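Local coordinates for protein superoxide dismutase [Mn/Fe] (Aeropyrum pernix, PDB 3AK2) that catalyses the dismutation of superoxide into oxygen and hydrogen peroxide at a single manganese or iron centre, at residues T38-K41 and G42-A46; F71-A74 and G75-H79; Q146-H150 and N151-T155; V190-D193 and D194-K197. All coordinates share one frame; numbering follows the deposited sequence.

Contact 1 of 4, residues T38-K41 and G42-A46; sequences TYVK and GANAA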
loop_
_atom_site.group_PDB
_atom_site.type_symbol
_atom_site.label_atom_id
_atom_site.label_comp_id
_atom_site.label_asym_id
_atom_site.label_seq_id
_atom_site.Cartn_x
_atom_site.Cartn_y
_atom_site.Cartn_z
ATOM N N THR A 38 -1.445 2.032 -22.146
ATOM C CA THR A 38 -2.159 1.093 -21.287
ATOM C C THR A 38 -2.880 1.810 -20.143
ATOM O O THR A 38 -4.008 1.455 -19.803
ATOM C CB THR A 38 -1.209 -0.009 -20.773
ATOM O OG1 THR A 38 -0.821 -0.839 -21.874
ATOM C CG2 THR A 38 -1.871 -0.879 -19.714
ATOM N N TYR A 39 -2.242 2.823 -19.562
ATOM C CA TYR A 39 -2.889 3.565 -18.476
ATOM C C TYR A 39 -4.081 4.370 -18.978
ATOM O O TYR A 39 -5.128 4.419 -18.327
ATOM C CB TYR A 39 -1.897 4.458 -17.725
ATOM C CG TYR A 39 -0.633 3.742 -17.313
ATOM C CD1 TYR A 39 -0.682 2.512 -16.656
ATOM C CD2 TYR A 39 0.614 4.298 -17.580
ATOM C CE1 TYR A 39 0.487 1.851 -16.290
ATOM C CE2 TYR A 39 1.777 3.651 -17.222
ATOM C CZ TYR A 39 1.713 2.434 -16.581
ATOM O OH TYR A 39 2.887 1.812 -16.222
ATOM N N VAL A 40 -3.940 4.980 -20.150
ATOM C CA VAL A 40 -5.056 5.689 -20.763
ATOM C C VAL A 40 -6.240 4.738 -20.947
ATOM O O VAL A 40 -7.359 5.035 -20.522
ATOM C CB VAL A 40 -4.657 6.322 -22.116
ATOM C CG1 VAL A 40 -5.869 6.949 -22.805
ATOM C CG2 VAL A 40 -3.557 7.358 -21.913
ATOM N N LYS A 41 -5.985 3.586 -21.562
ATOM C CA LYS A 41 -7.034 2.587 -21.773
ATOM C C LYS A 41 -7.641 2.111 -20.453
ATOM O O LYS A 41 -8.856 1.955 -20.351
ATOM C CB LYS A 41 -6.491 1.384 -22.545
ATOM C CG LYS A 41 -6.016 1.688 -23.960
ATOM C CD LYS A 41 -5.458 0.436 -24.647
ATOM C CE LYS A 41 -4.270 -0.192 -23.920
ATOM N NZ LYS A 41 -2.952 0.281 -24.429
ATOM N N GLY A 42 -6.794 1.876 -19.453
ATOM C CA GLY A 42 -7.254 1.408 -18.151
ATOM C C GLY A 42 -8.144 2.409 -17.441
ATOM O O GLY A 42 -9.115 2.028 -16.784
ATOM N N ALA A 43 -7.811 3.692 -17.558
ATOM C CA ALA A 43 -8.615 4.739 -16.936
ATOM C C ALA A 43 -9.981 4.819 -17.608
ATOM O O ALA A 43 -11.012 4.887 -16.931
ATOM C CB ALA A 43 -7.890 6.078 -16.997
ATOM N N ASN A 44 -9.988 4.775 -18.937
ATOM C CA ASN A 44 -11.247 4.754 -19.681
ATOM C C ASN A 44 -12.111 3.531 -19.380
ATOM O O ASN A 44 -13.329 3.655 -19.246
ATOM C CB ASN A 44 -10.992 4.891 -21.185
ATOM C CG ASN A 44 -10.498 6.275 -21.564
ATOM O OD1 ASN A 44 -10.784 7.253 -20.876
ATOM N ND2 ASN A 44 -9.771 6.367 -22.671
ATOM N N ALA A 45 -11.481 2.362 -19.261
ATOM C CA ALA A 45 -12.202 1.121 -18.975
ATOM C C ALA A 45 -12.889 1.191 -17.613
ATOM O O ALA A 45 -14.018 0.723 -17.456
ATOM C CB ALA A 45 -11.263 -0.080 -19.047
ATOM N N ALA A 46 -12.216 1.780 -16.629
ATOM C CA ALA A 46 -12.819 1.941 -15.308
ATOM C C ALA A 46 -14.029 2.867 -15.358
ATOM O O ALA A 46 -15.067 2.578 -14.761
ATOM C CB ALA A 46 -11.803 2.449 -14.312
#
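Val40 lays its CG1 methyl alongside the amide of Asn44 one helical turn on, CG1 to ND2 3.9 Å, the two side chains pointing the same way. CG1 stands anti to the backbone N (chi1 175°), which turns that branch toward the next turn and its twin CG2 toward His76 of helix 62-82. Asn44 ND2 comes near Val40 O without bonding to it; Asn44 OD1 accepts from Tyr7 N, so the asparagine ties the N-terminal loop to the helix flank. Under these side chains runs an unbroken alpha-helical ladder. Asn44 N to Val40 O, 3.1 Å, is nearly straight at 171°, and Ala43 N reaches Tyr39 O at 2.9 Å. Small residues suit the second turn: the CB of Ala45 rests 3.4 Å from Lys41 O, and Gly42 brings no side chain to the strip beside Thr38. Thr38 turns its hydroxyl back to Lys34 O, as threonine often does within a helix. The Tyr39 side chain points away from this contact, its ring reaching His79, His150 and His169 near the manganese. The stretch forms part of helix 25-54, the long first arm of the alpha-hairpin, with Val40 and Ala43 turned against helix 62-82.

Contact 2 of 4, residues F71-A74 and G75-H79; sequences FNYA and GHIMH. With MN (manganese (II) ion), chain E.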
loop_
_atom_site.group_PDB
_atom_site.type_symbol
_atom_site.label_atom_id
_atom_site.label_comp_id
_atom_site.label_asym_id
_atom_site.label_seq_id
_atom_site.Cartn_x
_atom_site.Cartn_y
_atom_site.Cartn_z
ATOM N N PHE A 71 -5.249 3.859 -10.111
ATOM C CA PHE A 71 -3.944 3.493 -10.647
ATOM C C PHE A 71 -3.737 4.014 -12.064
ATOM O O PHE A 71 -2.687 4.587 -12.379
ATOM C CB PHE A 71 -3.771 1.978 -10.619
ATOM C CG PHE A 71 -2.511 1.495 -11.287
ATOM C CD1 PHE A 71 -1.293 1.527 -10.615
ATOM C CD2 PHE A 71 -2.544 1.012 -12.589
ATOM C CE1 PHE A 71 -0.126 1.076 -11.241
ATOM C CE2 PHE A 71 -1.383 0.561 -13.220
ATOM C CZ PHE A 71 -0.178 0.598 -12.544
ATOM N N ASN A 72 -4.732 3.809 -12.918
ATOM C CA ASN A 72 -4.571 4.137 -14.323
ATOM C C ASN A 72 -4.678 5.625 -14.605
ATOM O O ASN A 72 -3.897 6.162 -15.401
ATOM C CB ASN A 72 -5.528 3.318 -15.177
ATOM C CG ASN A 72 -5.137 1.865 -15.229
ATOM O OD1 ASN A 72 -4.171 1.495 -15.895
ATOM N ND2 ASN A 72 -5.877 1.026 -14.507
ATOM N N TYR A 73 -5.608 6.305 -13.937
ATOM C CA TYR A 73 -5.656 7.757 -14.029
ATOM C C TYR A 73 -4.327 8.356 -13.564
ATOM O O TYR A 73 -3.749 9.216 -14.237
ATOM C CB TYR A 73 -6.808 8.348 -13.212
ATOM C CG TYR A 73 -6.793 9.862 -13.235
ATOM C CD1 TYR A 73 -7.488 10.572 -14.213
ATOM C CD2 TYR A 73 -6.048 10.579 -12.300
ATOM C CE1 TYR A 73 -7.454 11.970 -14.242
ATOM C CE2 TYR A 73 -6.001 11.964 -12.329
ATOM C CZ TYR A 73 -6.702 12.655 -13.296
ATOM O OH TYR A 73 -6.650 14.040 -13.288
ATOM N N ALA A 74 -3.840 7.896 -12.418
ATOM C CA ALA A 74 -2.564 8.370 -11.914
ATOM C C ALA A 74 -1.440 8.114 -12.922
ATOM O O ALA A 74 -0.617 8.990 -13.170
ATOM C CB ALA A 74 -2.253 7.734 -10.585
ATOM N N GLY A 75 -1.391 6.918 -13.505
ATOM C CA GLY A 75 -0.371 6.622 -14.506
ATOM C C GLY A 75 -0.466 7.594 -15.663
ATOM O O GLY A 75 0.541 8.116 -16.150
ATOM N N HIS A 76 -1.688 7.859 -16.100
ATOM C CA HIS A 76 -1.911 8.778 -17.196
ATOM C C HIS A 76 -1.401 10.190 -16.880
ATOM O O HIS A 76 -0.579 10.735 -17.620
ATOM C CB HIS A 76 -3.392 8.779 -17.577
ATOM C CG HIS A 76 -3.746 9.778 -18.630
ATOM N ND1 HIS A 76 -2.955 10.013 -19.734
ATOM C CD2 HIS A 76 -4.817 10.596 -18.751
ATOM C CE1 HIS A 76 -3.523 10.935 -20.489
ATOM N NE2 HIS A 76 -4.656 11.302 -19.918
ATOM N N ILE A 77 -1.863 10.784 -15.786
ATOM C CA ILE A 77 -1.441 12.151 -15.491
ATOM C C ILE A 77 0.061 12.264 -15.208
ATOM O O ILE A 77 0.699 13.221 -15.641
ATOM C CB ILE A 77 -2.302 12.809 -14.396
ATOM C CG1 ILE A 77 -2.115 14.330 -14.449
ATOM C CG2 ILE A 77 -2.027 12.200 -13.011
ATOM C CD1 ILE A 77 -3.074 15.096 -13.583
ATOM N N MET A 78 0.633 11.280 -14.517
ATOM C CA MET A 78 2.063 11.322 -14.214
ATOM C C MET A 78 2.907 11.278 -15.485
ATOM O O MET A 78 3.866 12.039 -15.613
ATOM C CB MET A 78 2.479 10.216 -13.234
ATOM C CG MET A 78 1.823 10.301 -11.853
ATOM S SD MET A 78 2.279 11.768 -10.896
ATOM C CE MET A 78 3.959 11.342 -10.405
ATOM N N HIS A 79 2.549 10.417 -16.439
ATOM C CA HIS A 79 3.287 10.382 -17.712
ATOM C C HIS A 79 3.050 11.639 -18.543
ATOM O O HIS A 79 3.954 12.112 -19.228
ATOM C CB HIS A 79 2.970 9.117 -18.515
ATOM C CG HIS A 79 3.544 7.872 -17.916
ATOM N ND1 HIS A 79 2.932 7.200 -16.879
ATOM C CD2 HIS A 79 4.681 7.187 -18.190
ATOM C CE1 HIS A 79 3.667 6.154 -16.542
ATOM N NE2 HIS A 79 4.733 6.122 -17.321
HETATM MN MN MN E . 6.449 4.832 -16.809
HETATM O O HOH W 1 5.741 4.519 -14.835
#
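Tyr73 and Ile77, one turn apart, cross obliquely: the phenol ring passes the branched side chain with CE2 4.0 Å from Ile77 CG2, while Tyr73 OH lies 3.7 Å from Ile77 CD1. Tyr73 CG and Ile77 CG1 both stand anti to the backbone N (chi1 176° and -162°), and this lets the flat ring and the flexible aliphatic chain share one flank. An aromatic ring with a polar end fits here, because its hydroxyl bonds to Asp136 of the second subunit while its carbons stay in apolar company. Met78, bent at chi2 and chi3, sets CG 3.1 Å from Ala74 O, and its side chain packs against Trp130 and Val132 of strand 129-136. His76 bonds through ND1 to His36 of helix 25-54.

The backbone bonds include Ile77 N to Tyr73 O, 2.9 Å. Gly75 O carries more than its share. It accepts His79 N at 3.1 Å and the ring nitrogen His79 ND1 at 2.7 Å, the two donors arriving from opposite faces of the carbonyl plane. The carbonyl oxygen lies only 4° out of the imidazole plane, so the ND1 bond restrains rotation of the ring. With the ND1-H used in a hydrogen bond to that oxygen, NE2 is left to bind manganese at 2.2 Å, beside a water ligand and the donors of His31, Asp165 and His169. Gly75 is therefore a second-shell residue that orients a metal ligand through its backbone, and its carbonyl would probably make the imidazole more electron-rich toward the metal.

Contact 3 of 4, residues Q146-H150 and N151-T155; sequences QVEKH and NVLMT. With EDO (1,2-ethanediol), chain F.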
loop_
_atom_site.group_PDB
_atom_site.type_symbol
_atom_site.label_atom_id
_atom_site.label_comp_id
_atom_site.label_asym_id
_atom_site.label_seq_id
_atom_site.Cartn_x
_atom_site.Cartn_y
_atom_site.Cartn_z
ATOM N N GLN A 146 8.205 11.036 -2.641
ATOM C CA GLN A 146 8.151 9.864 -3.506
ATOM C C GLN A 146 6.714 9.431 -3.716
ATOM O O GLN A 146 5.848 9.627 -2.843
ATOM C CB GLN A 146 8.871 8.683 -2.873
ATOM C CG GLN A 146 10.351 8.870 -2.655
ATOM C CD GLN A 146 10.960 7.711 -1.900
ATOM O OE1 GLN A 146 10.275 7.009 -1.154
ATOM N NE2 GLN A 146 12.259 7.505 -2.083
ATOM N N VAL A 147 6.475 8.806 -4.860
ATOM C CA VAL A 147 5.223 8.106 -5.109
ATOM C C VAL A 147 5.572 6.670 -5.493
ATOM O O VAL A 147 6.465 6.450 -6.316
ATOM C CB VAL A 147 4.401 8.802 -6.223
ATOM C CG1 VAL A 147 3.183 7.974 -6.614
ATOM C CG2 VAL A 147 3.984 10.208 -5.791
ATOM N N GLU A 148 4.900 5.700 -4.876
ATOM C CA GLU A 148 5.047 4.289 -5.247
ATOM C C GLU A 148 3.925 3.911 -6.211
ATOM O O GLU A 148 2.835 4.488 -6.151
ATOM C CB GLU A 148 5.058 3.397 -4.002
ATOM C CG GLU A 148 6.347 3.541 -3.194
ATOM C CD GLU A 148 6.402 2.677 -1.944
ATOM O OE1 GLU A 148 7.194 3.025 -1.042
ATOM O OE2 GLU A 148 5.667 1.663 -1.855
ATOM N N LYS A 149 4.184 2.952 -7.100
ATOM C CA LYS A 149 3.312 2.731 -8.258
ATOM C C LYS A 149 3.038 4.095 -8.895
ATOM O O LYS A 149 3.984 4.823 -9.180
ATOM C CB LYS A 149 2.022 1.981 -7.882
ATOM C CG LYS A 149 2.258 0.540 -7.411
ATOM C CD LYS A 149 1.010 -0.344 -7.514
ATOM C CE LYS A 149 -0.089 0.052 -6.553
ATOM N NZ LYS A 149 -1.160 -0.980 -6.632
ATOM N N HIS A 150 1.768 4.445 -9.097
ATOM C CA HIS A 150 1.400 5.796 -9.528
ATOM C C HIS A 150 0.584 6.528 -8.489
ATOM O O HIS A 150 0.352 7.732 -8.613
ATOM C CB HIS A 150 0.578 5.734 -10.805
ATOM C CG HIS A 150 1.294 5.085 -11.933
ATOM N ND1 HIS A 150 0.747 4.074 -12.693
ATOM C CD2 HIS A 150 2.534 5.302 -12.422
ATOM C CE1 HIS A 150 1.626 3.699 -13.607
ATOM N NE2 HIS A 150 2.717 4.428 -13.462
ATOM N N ASN A 151 0.152 5.799 -7.464
ATOM C CA ASN A 151 -0.991 6.210 -6.651
ATOM C C ASN A 151 -0.848 5.752 -5.211
ATOM O O ASN A 151 -1.838 5.460 -4.552
ATOM C CB ASN A 151 -2.284 5.638 -7.249
ATOM C CG ASN A 151 -2.307 4.116 -7.246
ATOM O OD1 ASN A 151 -1.261 3.457 -7.300
ATOM N ND2 ASN A 151 -3.502 3.551 -7.196
ATOM N N VAL A 152 0.389 5.663 -4.734
ATOM C CA VAL A 152 0.664 5.326 -3.345
ATOM C C VAL A 152 1.666 6.360 -2.847
ATOM O O VAL A 152 2.683 6.615 -3.499
ATOM C CB VAL A 152 1.217 3.884 -3.197
ATOM C CG1 VAL A 152 1.535 3.555 -1.734
ATOM C CG2 VAL A 152 0.228 2.858 -3.774
ATOM N N LEU A 153 1.353 6.965 -1.704
ATOM C CA LEU A 153 2.118 8.074 -1.096
ATOM C C LEU A 153 1.810 9.433 -1.704
ATOM O O LEU A 153 2.190 10.456 -1.132
ATOM C CB LEU A 153 3.638 7.844 -1.091
ATOM C CG LEU A 153 4.174 6.532 -0.516
ATOM C CD1 LEU A 153 5.696 6.499 -0.598
ATOM C CD2 LEU A 153 3.704 6.299 0.910
ATOM N N MET A 154 1.141 9.473 -2.852
ATOM C CA MET A 154 0.680 10.757 -3.365
ATOM C C MET A 154 -0.407 11.302 -2.446
ATOM O O MET A 154 -1.179 10.540 -1.859
ATOM C CB MET A 154 0.195 10.659 -4.814
ATOM C CG MET A 154 -0.086 12.022 -5.453
ATOM S SD MET A 154 1.305 13.170 -5.283
ATOM C CE MET A 154 0.557 14.708 -5.825
ATOM N N THR A 155 -0.439 12.622 -2.302
ATOM C CA THR A 155 -1.397 13.278 -1.420
ATOM C C THR A 155 -2.248 14.228 -2.236
ATOM O O THR A 155 -1.884 14.607 -3.353
ATOM C CB THR A 155 -0.694 14.095 -0.311
ATOM O OG1 THR A 155 -0.185 15.312 -0.862
ATOM C CG2 THR A 155 0.451 13.318 0.317
HETATM C C1 EDO F . 2.701 -1.591 -3.713
HETATM O O1 EDO F . 2.331 -1.944 -5.049
HETATM C C2 EDO F . 3.100 -0.122 -3.674
HETATM O O2 EDO F . 4.522 -0.027 -3.800
#
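Backbone bonds between Glu148 and the pair Asn151 and Val152 shape this turn. Glu148 N donates to Val152 O at 2.8 Å, while Glu148 O receives two weak bonds, from Val152 N at 3.1 Å and Asn151 N at 3.3 Å. Two residues thus face one, a classic beta bulge, at a single antiparallel bridge of the hydrogen-bonded kind. Val147 adds a CA-H...O contact to Val152 O.

Apolar contacts flank it. Val147 packs its CG2 methyl on Met154, 3.9 Å from Met154 CB, and the CD1 methyl of Leu153 lies against the stem of Glu148, 4.0 Å from Glu148 CG. Branched Val147 and Val152 suit extended backbone, whereas Lys149 and Leu153 take positive phi angles where the chain turns.

Several polar ends are used at subunit interfaces. Glu148, extended beyond CG, sends OE1 to Arg67 of the second subunit and OE2 to Lys149 of the third; Glu148 OE2 also accepts from O2 of an ethanediol, probably from the crystallisation liquor, at 2.8 Å. Lys149 bends at chi3 (-68°) and carries NZ to Glu126 and Glu148 of the third subunit. Asn151 holds CG between its backbone N and carbonyl carbon (chi1 63°), which sets OD1 3.6 Å from Lys149 CB; this buried oxygen has no polar partner, while ND2 bonds to Ser70.

His150 stacks on Trp167 and meets Tyr39 edge-to-face near the metal. The turn follows strand 141-148, whose Val147 pairs with Trp130 of strand 129-136; one flank rests on helix 62-82 at Phe71 and Ala74, and Leu153 and Met154 face the second subunit.

Contact 4 of 4, residues V190-D193 and D194-K197; sequences VNWD and DVEK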
loop_
_atom_site.group_PDB
_atom_site.type_symbol
_atom_site.label_atom_id
_atom_site.label_comp_id
_atom_site.label_asym_id
_atom_site.label_seq_id
_atom_site.Cartn_x
_atom_site.Cartn_y
_atom_site.Cartn_z
ATOM N N VAL A 190 16.274 17.458 -18.405
ATOM C CA VAL A 190 15.211 18.185 -17.702
ATOM C C VAL A 190 14.886 19.495 -18.417
ATOM O O VAL A 190 15.779 20.294 -18.709
ATOM C CB VAL A 190 15.558 18.463 -16.220
ATOM C CG1 VAL A 190 14.522 19.388 -15.581
ATOM C CG2 VAL A 190 15.652 17.162 -15.450
ATOM N N ASN A 191 13.605 19.691 -18.708
ATOM C CA ASN A 191 13.119 20.889 -19.371
ATOM C C ASN A 191 12.716 21.940 -18.340
ATOM O O ASN A 191 11.552 22.025 -17.939
ATOM C CB ASN A 191 11.937 20.522 -20.272
ATOM C CG ASN A 191 11.435 21.686 -21.100
ATOM O OD1 ASN A 191 11.991 22.787 -21.070
ATOM N ND2 ASN A 191 10.374 21.445 -21.859
ATOM N N TRP A 192 13.684 22.744 -17.908
ATOM C CA TRP A 192 13.422 23.731 -16.862
ATOM C C TRP A 192 12.416 24.799 -17.281
ATOM O O TRP A 192 11.726 25.364 -16.433
ATOM C CB TRP A 192 14.723 24.345 -16.337
ATOM C CG TRP A 192 15.518 23.368 -15.536
ATOM C CD1 TRP A 192 16.706 22.800 -15.885
ATOM C CD2 TRP A 192 15.159 22.804 -14.266
ATOM N NE1 TRP A 192 17.120 21.931 -14.906
ATOM C CE2 TRP A 192 16.189 21.913 -13.901
ATOM C CE3 TRP A 192 14.072 22.974 -13.396
ATOM C CZ2 TRP A 192 16.170 21.194 -12.700
ATOM C CZ3 TRP A 192 14.050 22.254 -12.205
ATOM C CH2 TRP A 192 15.093 21.377 -11.869
ATOM N N ASP A 193 12.314 25.059 -18.583
ATOM C CA ASP A 193 11.285 25.958 -19.101
ATOM C C ASP A 193 9.884 25.447 -18.775
ATOM O O ASP A 193 9.019 26.212 -18.362
ATOM C CB ASP A 193 11.432 26.152 -20.613
ATOM C CG ASP A 193 10.321 27.010 -21.203
ATOM O OD1 ASP A 193 10.218 28.195 -20.824
ATOM O OD2 ASP A 193 9.550 26.498 -22.047
ATOM N N ASP A 194 9.667 24.148 -18.971
ATOM C CA ASP A 194 8.382 23.536 -18.654
ATOM C C ASP A 194 8.108 23.611 -17.154
ATOM O O ASP A 194 7.006 23.973 -16.740
ATOM C CB ASP A 194 8.349 22.086 -19.134
ATOM C CG ASP A 194 7.037 21.398 -18.817
ATOM O OD1 ASP A 194 6.057 21.592 -19.566
ATOM O OD2 ASP A 194 6.995 20.660 -17.814
ATOM N N VAL A 195 9.118 23.293 -16.349
ATOM C CA VAL A 195 8.982 23.349 -14.890
ATOM C C VAL A 195 8.627 24.765 -14.425
ATOM O O VAL A 195 7.749 24.943 -13.583
ATOM C CB VAL A 195 10.249 22.823 -14.164
ATOM C CG1 VAL A 195 10.061 22.858 -12.651
ATOM C CG2 VAL A 195 10.568 21.400 -14.608
ATOM N N GLU A 196 9.308 25.763 -14.991
ATOM C CA GLU A 196 9.038 27.172 -14.686
ATOM C C GLU A 196 7.597 27.562 -15.020
ATOM O O GLU A 196 6.924 28.227 -14.229
ATOM C CB GLU A 196 10.032 28.072 -15.433
ATOM C CG GLU A 196 9.907 29.572 -15.141
ATOM C CD GLU A 196 10.443 29.978 -13.775
ATOM O OE1 GLU A 196 11.135 29.169 -13.123
ATOM O OE2 GLU A 196 10.180 31.124 -13.353
ATOM N N LYS A 197 7.127 27.136 -16.189
ATOM C CA LYS A 197 5.756 27.414 -16.603
ATOM C C LYS A 197 4.729 26.746 -15.686
ATOM O O LYS A 197 3.694 27.338 -15.371
ATOM C CB LYS A 197 5.538 27.017 -18.062
ATOM C CG LYS A 197 6.162 27.993 -19.044
ATOM C CD LYS A 197 6.044 27.494 -20.476
ATOM C CE LYS A 197 6.391 28.586 -21.480
ATOM N NZ LYS A 197 7.739 29.187 -21.255
#
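Asp193 and Lys197, four residues apart on helix 192-205, form a salt bridge with OD1 to NZ at 2.7 Å. The ammonium group comes from the syn side of OD1, 20° out of the carboxylate plane. To reach it the lysine runs extended past Asp193 O and bends at its last torsion (chi4 55°). Lysine suits this exposed place because its long chain can follow the helix surface before its ammonium group meets the carboxylate.

Asn191 sits at the N-cap. Its CG lies anti to the backbone N (chi1 -175°), bringing OD1 back over the first turn to accept Asp194 N in a weak, long bond of 3.4 Å, while ND2 holds Pro84 O. The Asn191 and Asp194 side chains cross at about a right angle, with Asn191 ND2 3.5 Å from Asp194 CB. The helical ladder begins at once: Val195 N reaches Asn191 O at 3.2 Å, and Glu196 N meets Trp192 O at 2.8 Å.

On the buried side Trp192 and Val195 lie side by side, CE3 to CB 3.9 Å. Val190 CG1 lies over the centre of one face of the indole. Trp192 and Val195 both touch Leu162 of strand 159-165 and Val100 of helix 98-108.

Asp193 and Asp194 lie in the first turn, where the helix dipole would favour negative charge. Glu196, further on, accepts from the amides of Arg99 and Val100 at the start of helix 98-108, and Asp194 pairs with Arg198, so each carboxylate has a definite partner.

From the N terminus the four contacts follow in series; none nests in or crosses another, and each closes a local turn of an unbroken stretch. Contacts 1 and 2 lie on the successive helices of the alpha-hairpin, and they touch where Tyr39 CE2 comes 3.2 Å from His79 CE1. Contact 3, in the C-terminal domain, closes the turn after strand 141-148 and brings His150 to both helices, so the first three contacts join the two domains beside the manganese. Contact 4 starts helix 192-205 on the far side of the chain's centre from contacts 1 and 3, its nearest atoms about 9 Å from contact 2. Contacts 2, 3 and 4 also meet the second subunit.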